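Local coordinates for DUF1896 domain-containing protein (Porphyromonas gingivalis, PDB 2APL) that is of unknown function, belongs to the DUF1896 family and has a mainly alpha-helical fold, at residues A[73-76]-A[77-81]; A[110-114]-A[115-119]; A[125-128]-A[129-133]. All coordinates share one frame; numbering follows the deposited sequence.

Contact 1. Residues A[73-76]-A[77-81]; sequences SRYD and TLVSV
Residues 74-81 form the first turns of helix 74-85, with Ser-73 just before it, and the backbone ties the two segments together by successive i to i+4 hydrogen bonds. Leu-78 N, Val-79 N and Ser-80 N bond in turn to the carbonyl oxygens of Arg-74, Tyr-75 and Asp-76. Ser-73 is the N-cap. Its OG accepts from Asp-76 N at 3.0 Å, and the bond is almost straight at 172°. The same OG is also hydrogen-bonded to the carbonyl of His-23.

Ser-73 O carries two bonds. Thr-77 N reaches it at 3.0 Å and Thr-77 OG1 at 2.9 Å, from opposite faces of the carbonyl plane. The threonine hydroxyl can do this because chi1 of -63° sets OG1 beside its own backbone N, facing the N-terminal end of the helix. CG2 then lies anti to that N.

On another side of the helix, Val-79 CG2 sits over one face of the Tyr-75 ring. It is 3.9 Å from the ring centroid and displaced toward the rim, with CZ the nearest ring atom at 3.7 Å. This is a CH-pi contact. Both side chains also touch Ala-99 of helix 94-103. Leu-78 brings CG to 3.5 Å from Arg-74 O. The carboxylate of Asp-76 bonds through OD2 to His-23 ND1.

The serine cap satisfies an amide in the first turn that has no carbonyl of an earlier turn to bond. The doubly bonded Ser-73 O fixes the rotation of Thr-77, whose buried hydroxyl is thereby satisfied within the helix.

Contact 2. Residues A[110-114]-A[115-119]; sequences SVFAK and YDLTD
Tyr-115 lays one edge of its ring along the backbone at the end of helix 106-112. Its CD2 comes within 3.3 Å of Val-111 O, and CE2 is 3.5 Å from the same oxygen. Both Val-111 O and Phe-112 O lie near the ring plane, so the carbonyls meet the C-H edge of the ring. The ring also runs beside Lys-114, whose CB is 4.1 Å from Tyr-115 CD2. Chi1 of -58° turns the ring back alongside the preceding turn, edge first.

The chain reverses here in a type I beta turn from Phe-112 to Tyr-115. Tyr-115 N closes it with a hydrogen bond of 3.0 Å to Phe-112 O. The N-H points well at the oxygen, at 161°, but it arrives 49° out of the carbonyl plane and so is not on a lone pair.

Beyond the turn, Leu-117 is the centre of an inverse gamma turn. That bend carries its side chain back toward the helix end. CD1 reaches Phe-112 CD1 at 4.0 Å, and the two side chains cross at about a right angle. Arg-74 of helix 74-85 touches both of them.

The slightly positive ring edge of Tyr-115 probably gains some electrostatic attraction, chiefly from Val-111 O. Glu-133 of helix 126-143 takes up the polar end of Lys-114 and probably that of Tyr-115. The turn is thus held to that helix by polar bonds, while Phe-112 and Leu-117 pack on Arg-74 through apolar atoms.

Contact 3. Residues A[125-128]-A[129-133]; sequences PEYE and HLYTE
Thr-132 bonds twice to Glu-128 O, through OG1 and through N, each at 3.0 Å. This is the usual threonine arrangement of an alpha helix, here in the opening turns of helix 126-143. The two donors straddle the carbonyl plane, one on each side. Chi1 of -62° turns the hydroxyl toward the preceding turn.

Two further i to i+4 bonds hold the turns together. Leu-130 N meets Glu-126 O at 3.0 Å, and Tyr-131 N meets Tyr-127 O at 2.9 Å. Each has an N-H...O angle of 171°. A weak bond links Glu-128 N to Pro-125 O before the regular pattern sets in.

His-129 folds its ring back along the first turn. The ring edge at ND1 faces Glu-126 CA at 3.7 Å, while CB rests 3.3 Å from Glu-126 O. The same CB, not the ring, meets the hydroxyl of Tyr-115. Glu-126 OE2 is hydrogen-bonded to Ser-124 OG.

Tyr-127 and Leu-130 are buried; Tyr-131, beside them, is partly exposed. Leu-130 fits against Phe-72, Val-111 and Phe-112, and its CB lies 3.4 Å from Tyr-127 O. Tyr-127 packs on Phe-72 and Thr-77, and Tyr-131 hydrogen-bonds through its hydroxyl to Glu-85 of helix 74-85. The two tyrosines extend on the same side with their side chains set obliquely to each other. Tyr-127 OH lies at the edge of the Tyr-131 ring, near its plane and 3.9 Å from CD1.

How the contacts relate
The three contacts follow in chain order and pack around one another, with centres 10 to 13 Å apart. Contacts 1 and 2 meet through apolar atoms: Arg-74 CG lies 3.6 Å from Phe-112 CE1, and Leu-78 CG is 3.9 Å from Phe-112 CZ. Contact 1 meets contact 3 where Val-81 CG2 approaches Tyr-131 CE1 to 3.5 Å. The join between contacts 2 and 3 is polar. The salt bridge from Lys-114 NZ to Glu-133 OE2 is 2.6 Å long, and the probable hydrogen bond between Tyr-115 OH and Glu-133 OE1 is 2.7 Å. Helices 74-85, 106-112 and 126-143 are thus joined. No active site is known for this protein.

Contact 1. Residues A[73-76]-A[77-81]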
ATOM      1  N   SER A  73       2.608  -3.167  -0.339  1.00 34.16           N
ATOM      2  CA  SER A  73       1.168  -3.191  -0.206  1.00 34.39           C
ATOM      3  C   SER A  73       0.704  -4.649  -0.227  1.00 34.17           C
ATOM      4  O   SER A  73       0.819  -5.346  -1.268  1.00 34.74           O
ATOM      5  CB  SER A  73       0.521  -2.399  -1.339  1.00 32.95           C
ATOM      6  OG  SER A  73      -0.888  -2.605  -1.357  1.00 36.06           O
ATOM      7  N   ARG A  74       0.158  -5.093   0.900  1.00 33.58           N
ATOM      8  CA  ARG A  74      -0.543  -6.419   0.943  1.00 36.21           C
ATOM      9  C   ARG A  74      -1.688  -6.498  -0.056  1.00 35.65           C
ATOM     10  O   ARG A  74      -1.809  -7.489  -0.747  1.00 36.47           O
ATOM     11  CB  ARG A  74      -1.015  -6.750   2.354  1.00 35.44           C
ATOM     12  CG  ARG A  74       0.195  -6.847   3.331  1.00 36.48           C
ATOM     13  CD  ARG A  74      -0.244  -7.139   4.762  1.00 42.10           C
ATOM     14  NE  ARG A  74      -1.145  -6.076   5.222  1.00 45.87           N
ATOM     15  CZ  ARG A  74      -1.995  -6.181   6.248  1.00 49.77           C
ATOM     16  NH1 ARG A  74      -2.062  -7.312   6.990  1.00 51.15           N
ATOM     17  NH2 ARG A  74      -2.786  -5.155   6.532  1.00 50.18           N
ATOM     18  N   TYR A  75      -2.505  -5.437  -0.125  1.00 35.88           N
ATOM     19  CA  TYR A  75      -3.591  -5.361  -1.100  1.00 35.45           C
ATOM     20  C   TYR A  75      -3.109  -5.587  -2.522  1.00 35.03           C
ATOM     21  O   TYR A  75      -3.629  -6.483  -3.198  1.00 35.80           O
ATOM     22  CB  TYR A  75      -4.359  -4.064  -0.977  1.00 34.54           C
ATOM     23  CG  TYR A  75      -5.328  -3.818  -2.120  1.00 35.80           C
ATOM     24  CD1 TYR A  75      -6.621  -4.357  -2.084  1.00 34.13           C
ATOM     25  CD2 TYR A  75      -4.938  -3.087  -3.262  1.00 33.65           C
ATOM     26  CE1 TYR A  75      -7.520  -4.175  -3.167  1.00 33.36           C
ATOM     27  CE2 TYR A  75      -5.837  -2.868  -4.338  1.00 33.15           C
ATOM     28  CZ  TYR A  75      -7.113  -3.397  -4.262  1.00 36.12           C
ATOM     29  OH  TYR A  75      -7.990  -3.209  -5.282  1.00 37.76           O
ATOM     30  N   ASP A  76      -2.110  -4.815  -2.958  1.00 34.07           N
ATOM     31  CA  ASP A  76      -1.527  -4.969  -4.291  1.00 34.95           C
ATOM     32  C   ASP A  76      -0.971  -6.383  -4.531  1.00 34.81           C
ATOM     33  O   ASP A  76      -1.076  -6.920  -5.640  1.00 34.89           O
ATOM     34  CB  ASP A  76      -0.394  -3.934  -4.526  1.00 34.45           C
ATOM     35  CG  ASP A  76      -0.914  -2.492  -4.783  1.00 36.73           C
ATOM     36  OD1 ASP A  76      -2.150  -2.271  -4.870  1.00 34.87           O
ATOM     37  OD2 ASP A  76      -0.057  -1.560  -4.890  1.00 38.79           O
ATOM     38  N   THR A  77      -0.334  -6.965  -3.511  1.00 34.90           N
ATOM     39  CA  THR A  77       0.268  -8.294  -3.624  1.00 34.64           C
ATOM     40  C   THR A  77      -0.836  -9.379  -3.881  1.00 35.58           C
ATOM     41  O   THR A  77      -0.695 -10.257  -4.765  1.00 33.83           O
ATOM     42  CB  THR A  77       1.080  -8.641  -2.350  1.00 34.80           C
ATOM     43  OG1 THR A  77       2.141  -7.716  -2.217  1.00 37.96           O
ATOM     44  CG2 THR A  77       1.720 -10.069  -2.442  1.00 33.77           C
ATOM     45  N   LEU A  78      -1.945  -9.267  -3.145  1.00 34.72           N
ATOM     46  CA  LEU A  78      -3.075 -10.207  -3.328  1.00 35.88           C
ATOM     47  C   LEU A  78      -3.692 -10.049  -4.716  1.00 36.26           C
ATOM     48  O   LEU A  78      -3.974 -11.049  -5.385  1.00 37.63           O
ATOM     49  CB  LEU A  78      -4.137  -9.975  -2.241  1.00 35.49           C
ATOM     50  CG  LEU A  78      -3.673 -10.423  -0.857  1.00 34.51           C
ATOM     51  CD1 LEU A  78      -4.610  -9.851   0.193  1.00 34.88           C
ATOM     52  CD2 LEU A  78      -3.618 -11.959  -0.749  1.00 35.42           C
ATOM     53  N   VAL A  79      -3.867  -8.799  -5.147  1.00 35.91           N
ATOM     54  CA  VAL A  79      -4.451  -8.513  -6.480  1.00 36.33           C
ATOM     55  C   VAL A  79      -3.591  -9.149  -7.570  1.00 36.92           C
ATOM     56  O   VAL A  79      -4.092  -9.795  -8.467  1.00 37.06           O
ATOM     57  CB  VAL A  79      -4.637  -6.977  -6.707  1.00 36.43           C
ATOM     58  CG1 VAL A  79      -4.856  -6.660  -8.151  1.00 35.99           C
ATOM     59  CG2 VAL A  79      -5.803  -6.459  -5.882  1.00 34.61           C
ATOM     60  N   SER A  80      -2.279  -8.961  -7.467  1.00 38.42           N
ATOM     61  CA  SER A  80      -1.320  -9.522  -8.426  1.00 38.75           C
ATOM     62  C   SER A  80      -1.301 -11.068  -8.430  1.00 38.08           C
ATOM     63  O   SER A  80      -1.325 -11.707  -9.498  1.00 37.25           O
ATOM     64  CB  SER A  80       0.085  -8.955  -8.140  1.00 39.70           C
ATOM     65  OG  SER A  80       1.073  -9.613  -8.926  1.00 43.64           O
ATOM     66  N   VAL A  81      -1.258 -11.665  -7.249  1.00 37.30           N
ATOM     67  CA  VAL A  81      -1.353 -13.115  -7.140  1.00 37.33           C
ATOM     68  C   VAL A  81      -2.600 -13.600  -7.847  1.00 37.75           C
ATOM     69  O   VAL A  81      -2.528 -14.537  -8.656  1.00 38.11           O
ATOM     70  CB  VAL A  81      -1.296 -13.644  -5.698  1.00 36.62           C
ATOM     71  CG1 VAL A  81      -1.739 -15.155  -5.633  1.00 36.17           C
ATOM     72  CG2 VAL A  81       0.077 -13.519  -5.179  1.00 39.04           C
TER

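Contact 2. Residues A[110-114]-A[115-119]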
ATOM      1  N   SER A 110      -2.018 -14.749   8.494  1.00 33.06           N
ATOM      2  CA  SER A 110      -0.997 -15.579   9.174  1.00 34.18           C
ATOM      3  C   SER A 110       0.203 -15.810   8.260  1.00 35.71           C
ATOM      4  O   SER A 110       1.342 -16.010   8.745  1.00 35.37           O
ATOM      5  CB  SER A 110      -1.571 -16.928   9.628  1.00 32.99           C
ATOM      6  OG  SER A 110      -1.558 -17.871   8.564  1.00 32.82           O
ATOM      7  N   VAL A 111      -0.049 -15.816   6.940  1.00 35.12           N
ATOM      8  CA  VAL A 111       1.052 -15.872   5.986  1.00 35.49           C
ATOM      9  C   VAL A 111       1.838 -14.541   5.955  1.00 36.03           C
ATOM     10  O   VAL A 111       3.082 -14.543   6.149  1.00 35.28           O
ATOM     11  CB  VAL A 111       0.551 -16.280   4.541  1.00 36.02           C
ATOM     12  CG1 VAL A 111       1.644 -16.029   3.502  1.00 36.76           C
ATOM     13  CG2 VAL A 111       0.065 -17.727   4.513  1.00 33.56           C
ATOM     14  N   PHE A 112       1.158 -13.395   5.706  1.00 35.36           N
ATOM     15  CA  PHE A 112       1.861 -12.107   5.640  1.00 35.50           C
ATOM     16  C   PHE A 112       2.664 -11.817   6.961  1.00 36.18           C
ATOM     17  O   PHE A 112       3.754 -11.197   6.943  1.00 34.92           O
ATOM     18  CB  PHE A 112       0.856 -10.954   5.398  1.00 34.81           C
ATOM     19  CG  PHE A 112       0.412 -10.767   3.976  1.00 34.84           C
ATOM     20  CD1 PHE A 112       1.293 -10.303   3.009  1.00 33.88           C
ATOM     21  CD2 PHE A 112      -0.927 -10.935   3.624  1.00 31.02           C
ATOM     22  CE1 PHE A 112       0.852 -10.014   1.682  1.00 31.72           C
ATOM     23  CE2 PHE A 112      -1.359 -10.670   2.329  1.00 33.42           C
ATOM     24  CZ  PHE A 112      -0.463 -10.209   1.352  1.00 31.72           C
ATOM     25  N   ALA A 113       2.109 -12.268   8.098  1.00 36.61           N
ATOM     26  CA  ALA A 113       2.663 -11.944   9.421  1.00 38.01           C
ATOM     27  C   ALA A 113       4.051 -12.544   9.699  1.00 38.97           C
ATOM     28  O   ALA A 113       4.763 -12.083  10.612  1.00 38.19           O
ATOM     29  CB  ALA A 113       1.688 -12.353  10.528  1.00 38.84           C
ATOM     30  N   LYS A 114       4.414 -13.569   8.919  1.00 38.32           N
ATOM     31  CA  LYS A 114       5.708 -14.227   9.033  1.00 38.79           C
ATOM     32  C   LYS A 114       6.822 -13.400   8.414  1.00 39.39           C
ATOM     33  O   LYS A 114       7.971 -13.689   8.642  1.00 38.06           O
ATOM     34  CB  LYS A 114       5.689 -15.600   8.371  1.00 38.05           C
ATOM     35  CG  LYS A 114       4.808 -16.602   9.114  1.00 38.07           C
ATOM     36  CD  LYS A 114       5.124 -18.046   8.748  1.00 38.10           C
ATOM     37  CE  LYS A 114       4.751 -18.371   7.308  1.00 35.99           C
ATOM     38  NZ  LYS A 114       4.915 -19.827   7.066  1.00 29.93           N
ATOM     39  N   TYR A 115       6.469 -12.382   7.623  1.00 39.84           N
ATOM     40  CA  TYR A 115       7.470 -11.558   6.907  1.00 40.04           C
ATOM     41  C   TYR A 115       7.567 -10.146   7.445  1.00 40.91           C
ATOM     42  O   TYR A 115       6.614  -9.604   8.000  1.00 41.45           O
ATOM     43  CB  TYR A 115       7.145 -11.542   5.405  1.00 40.20           C
ATOM     44  CG  TYR A 115       7.119 -12.913   4.795  1.00 40.87           C
ATOM     45  CD1 TYR A 115       8.281 -13.450   4.230  1.00 40.98           C
ATOM     46  CD2 TYR A 115       5.944 -13.701   4.791  1.00 40.02           C
ATOM     47  CE1 TYR A 115       8.296 -14.734   3.662  1.00 39.92           C
ATOM     48  CE2 TYR A 115       5.947 -15.003   4.234  1.00 39.68           C
ATOM     49  CZ  TYR A 115       7.130 -15.503   3.670  1.00 40.79           C
ATOM     50  OH  TYR A 115       7.178 -16.762   3.106  1.00 39.45           O
ATOM     51  N   ASP A 116       8.766  -9.567   7.301  1.00 41.50           N
ATOM     52  CA  ASP A 116       9.037  -8.208   7.640  1.00 41.46           C
ATOM     53  C   ASP A 116       8.824  -7.367   6.374  1.00 40.50           C
ATOM     54  O   ASP A 116       9.715  -7.238   5.520  1.00 40.73           O
ATOM     55  CB  ASP A 116      10.487  -8.086   8.198  1.00 43.00           C
ATOM     56  CG  ASP A 116      10.766  -6.725   8.823  1.00 44.57           C
ATOM     57  OD1 ASP A 116       9.816  -5.915   9.034  1.00 45.74           O
ATOM     58  OD2 ASP A 116      11.964  -6.461   9.102  1.00 47.86           O
ATOM     59  N   LEU A 117       7.626  -6.809   6.254  1.00 38.87           N
ATOM     60  CA  LEU A 117       7.219  -6.122   5.014  1.00 37.30           C
ATOM     61  C   LEU A 117       7.742  -4.683   4.871  1.00 37.02           C
ATOM     62  O   LEU A 117       6.976  -3.705   4.773  1.00 36.64           O
ATOM     63  CB  LEU A 117       5.698  -6.220   4.817  1.00 36.46           C
ATOM     64  CG  LEU A 117       5.138  -7.636   4.938  1.00 33.91           C
ATOM     65  CD1 LEU A 117       3.565  -7.623   4.914  1.00 32.46           C
ATOM     66  CD2 LEU A 117       5.734  -8.627   3.886  1.00 31.07           C
ATOM     67  N   THR A 118       9.063  -4.560   4.834  1.00 36.72           N
ATOM     68  CA  THR A 118       9.717  -3.242   4.681  1.00 36.65           C
ATOM     69  C   THR A 118       9.528  -2.633   3.269  1.00 35.91           C
ATOM     70  O   THR A 118       9.074  -3.305   2.335  1.00 36.03           O
ATOM     71  CB  THR A 118      11.215  -3.394   4.980  1.00 36.93           C
ATOM     72  OG1 THR A 118      11.755  -4.366   4.080  1.00 38.63           O
ATOM     73  CG2 THR A 118      11.459  -3.899   6.427  1.00 37.91           C
ATOM     74  N   ASP A 119       9.891  -1.366   3.090  1.00 35.48           N
ATOM     75  CA  ASP A 119       9.769  -0.720   1.773  1.00 35.66           C
ATOM     76  C   ASP A 119      10.482  -1.461   0.628  1.00 37.04           C
ATOM     77  O   ASP A 119      10.028  -1.453  -0.504  1.00 37.17           O
ATOM     78  CB  ASP A 119      10.210   0.737   1.868  1.00 35.54           C
ATOM     79  CG  ASP A 119       9.145   1.595   2.495  1.00 34.53           C
ATOM     80  OD1 ASP A 119       7.958   1.175   2.505  1.00 30.74           O
ATOM     81  OD2 ASP A 119       9.462   2.679   2.967  1.00 34.66           O
TER

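Contact 3. Residues A[125-128]-A[129-133]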
ATOM      1  N   PRO A 125      14.991 -11.290  -1.521  1.00 43.54           N
ATOM      2  CA  PRO A 125      14.808 -12.724  -1.806  1.00 43.76           C
ATOM      3  C   PRO A 125      13.493 -13.267  -1.250  1.00 43.83           C
ATOM      4  O   PRO A 125      12.839 -14.090  -1.900  1.00 43.52           O
ATOM      5  CB  PRO A 125      16.005 -13.395  -1.105  1.00 44.09           C
ATOM      6  CG  PRO A 125      17.075 -12.342  -1.087  1.00 43.54           C
ATOM      7  CD  PRO A 125      16.330 -11.015  -0.942  1.00 43.43           C
ATOM      8  N   GLU A 126      13.073 -12.776  -0.083  1.00 43.69           N
ATOM      9  CA  GLU A 126      11.919 -13.373   0.566  1.00 43.47           C
ATOM     10  C   GLU A 126      10.565 -13.065  -0.086  1.00 42.62           C
ATOM     11  O   GLU A 126       9.583 -13.770   0.177  1.00 41.77           O
ATOM     12  CB  GLU A 126      11.933 -13.259   2.107  1.00 44.07           C
ATOM     13  CG  GLU A 126      12.740 -12.145   2.732  1.00 50.18           C
ATOM     14  CD  GLU A 126      14.264 -12.363   2.776  1.00 54.87           C
ATOM     15  OE1 GLU A 126      14.768 -13.509   2.931  1.00 58.86           O
ATOM     16  OE2 GLU A 126      14.971 -11.345   2.677  1.00 59.36           O
ATOM     17  N   TYR A 127      10.527 -12.086  -0.995  1.00 41.12           N
ATOM     18  CA  TYR A 127       9.314 -11.841  -1.790  1.00 40.56           C
ATOM     19  C   TYR A 127       8.774 -13.091  -2.501  1.00 40.57           C
ATOM     20  O   TYR A 127       7.590 -13.371  -2.456  1.00 38.47           O
ATOM     21  CB  TYR A 127       9.466 -10.682  -2.806  1.00 40.68           C
ATOM     22  CG  TYR A 127       8.131 -10.355  -3.471  1.00 40.55           C
ATOM     23  CD1 TYR A 127       7.077  -9.790  -2.720  1.00 42.34           C
ATOM     24  CD2 TYR A 127       7.893 -10.645  -4.820  1.00 39.59           C
ATOM     25  CE1 TYR A 127       5.828  -9.514  -3.299  1.00 40.02           C
ATOM     26  CE2 TYR A 127       6.629 -10.375  -5.409  1.00 38.67           C
ATOM     27  CZ  TYR A 127       5.616  -9.809  -4.636  1.00 40.01           C
ATOM     28  OH  TYR A 127       4.379  -9.526  -5.174  1.00 41.10           O
ATOM     29  N   GLU A 128       9.651 -13.832  -3.173  1.00 41.42           N
ATOM     30  CA  GLU A 128       9.211 -14.975  -3.955  1.00 42.41           C
ATOM     31  C   GLU A 128       8.585 -16.012  -3.024  1.00 41.36           C
ATOM     32  O   GLU A 128       7.586 -16.634  -3.374  1.00 41.26           O
ATOM     33  CB  GLU A 128      10.356 -15.579  -4.798  1.00 42.75           C
ATOM     34  CG  GLU A 128      11.640 -14.729  -4.930  1.00 49.43           C
ATOM     35  CD  GLU A 128      11.456 -13.245  -5.395  1.00 54.26           C
ATOM     36  OE1 GLU A 128      10.596 -12.951  -6.273  1.00 58.51           O
ATOM     37  OE2 GLU A 128      12.200 -12.366  -4.886  1.00 53.95           O
ATOM     38  N   HIS A 129       9.153 -16.155  -1.824  1.00 41.06           N
ATOM     39  CA  HIS A 129       8.612 -17.027  -0.798  1.00 41.24           C
ATOM     40  C   HIS A 129       7.192 -16.648  -0.376  1.00 40.22           C
ATOM     41  O   HIS A 129       6.300 -17.509  -0.302  1.00 39.29           O
ATOM     42  CB  HIS A 129       9.524 -17.083   0.427  1.00 42.38           C
ATOM     43  CG  HIS A 129      10.848 -17.732   0.172  1.00 45.86           C
ATOM     44  ND1 HIS A 129      12.042 -17.059   0.314  1.00 49.29           N
ATOM     45  CD2 HIS A 129      11.171 -19.002  -0.185  1.00 51.60           C
ATOM     46  CE1 HIS A 129      13.046 -17.876   0.034  1.00 49.79           C
ATOM     47  NE2 HIS A 129      12.545 -19.063  -0.274  1.00 51.82           N
ATOM     48  N   LEU A 130       7.010 -15.370  -0.055  1.00 38.61           N
ATOM     49  CA  LEU A 130       5.693 -14.832   0.227  1.00 37.80           C
ATOM     50  C   LEU A 130       4.695 -15.147  -0.906  1.00 37.54           C
ATOM     51  O   LEU A 130       3.640 -15.717  -0.663  1.00 36.91           O
ATOM     52  CB  LEU A 130       5.772 -13.295   0.475  1.00 36.63           C
ATOM     53  CG  LEU A 130       4.410 -12.647   0.689  1.00 38.13           C
ATOM     54  CD1 LEU A 130       3.655 -13.266   1.893  1.00 37.69           C
ATOM     55  CD2 LEU A 130       4.572 -11.132   0.821  1.00 34.94           C
ATOM     56  N   TYR A 131       5.051 -14.780  -2.133  1.00 37.43           N
ATOM     57  CA  TYR A 131       4.165 -14.932  -3.285  1.00 38.06           C
ATOM     58  C   TYR A 131       3.703 -16.382  -3.524  1.00 38.49           C
ATOM     59  O   TYR A 131       2.512 -16.633  -3.840  1.00 37.88           O
ATOM     60  CB  TYR A 131       4.879 -14.408  -4.519  1.00 38.66           C
ATOM     61  CG  TYR A 131       4.065 -14.366  -5.790  1.00 39.79           C
ATOM     62  CD1 TYR A 131       3.480 -13.178  -6.224  1.00 41.37           C
ATOM     63  CD2 TYR A 131       3.922 -15.502  -6.581  1.00 40.51           C
ATOM     64  CE1 TYR A 131       2.740 -13.126  -7.417  1.00 41.26           C
ATOM     65  CE2 TYR A 131       3.188 -15.475  -7.741  1.00 40.94           C
ATOM     66  CZ  TYR A 131       2.614 -14.291  -8.169  1.00 40.97           C
ATOM     67  OH  TYR A 131       1.894 -14.277  -9.344  1.00 40.28           O
ATOM     68  N   THR A 132       4.663 -17.310  -3.414  1.00 37.62           N
ATOM     69  CA  THR A 132       4.394 -18.715  -3.567  1.00 39.06           C
ATOM     70  C   THR A 132       3.510 -19.156  -2.417  1.00 38.70           C
ATOM     71  O   THR A 132       2.560 -19.932  -2.610  1.00 38.82           O
ATOM     72  CB  THR A 132       5.719 -19.501  -3.567  1.00 38.92           C
ATOM     73  OG1 THR A 132       6.489 -19.069  -4.698  1.00 41.12           O
ATOM     74  CG2 THR A 132       5.496 -21.015  -3.601  1.00 40.17           C
ATOM     75  N   GLU A 133       3.783 -18.630  -1.218  1.00 38.33           N
ATOM     76  CA  GLU A 133       3.029 -19.118  -0.067  1.00 38.26           C
ATOM     77  C   GLU A 133       1.573 -18.641  -0.198  1.00 36.97           C
ATOM     78  O   GLU A 133       0.635 -19.398   0.091  1.00 35.52           O
ATOM     79  CB  GLU A 133       3.700 -18.684   1.236  1.00 38.95           C
ATOM     80  CG  GLU A 133       3.168 -19.310   2.449  1.00 38.75           C
ATOM     81  CD  GLU A 133       4.069 -19.138   3.675  1.00 41.89           C
ATOM     82  OE1 GLU A 133       5.091 -18.386   3.643  1.00 39.50           O
ATOM     83  OE2 GLU A 133       3.752 -19.806   4.688  1.00 43.29           O
TER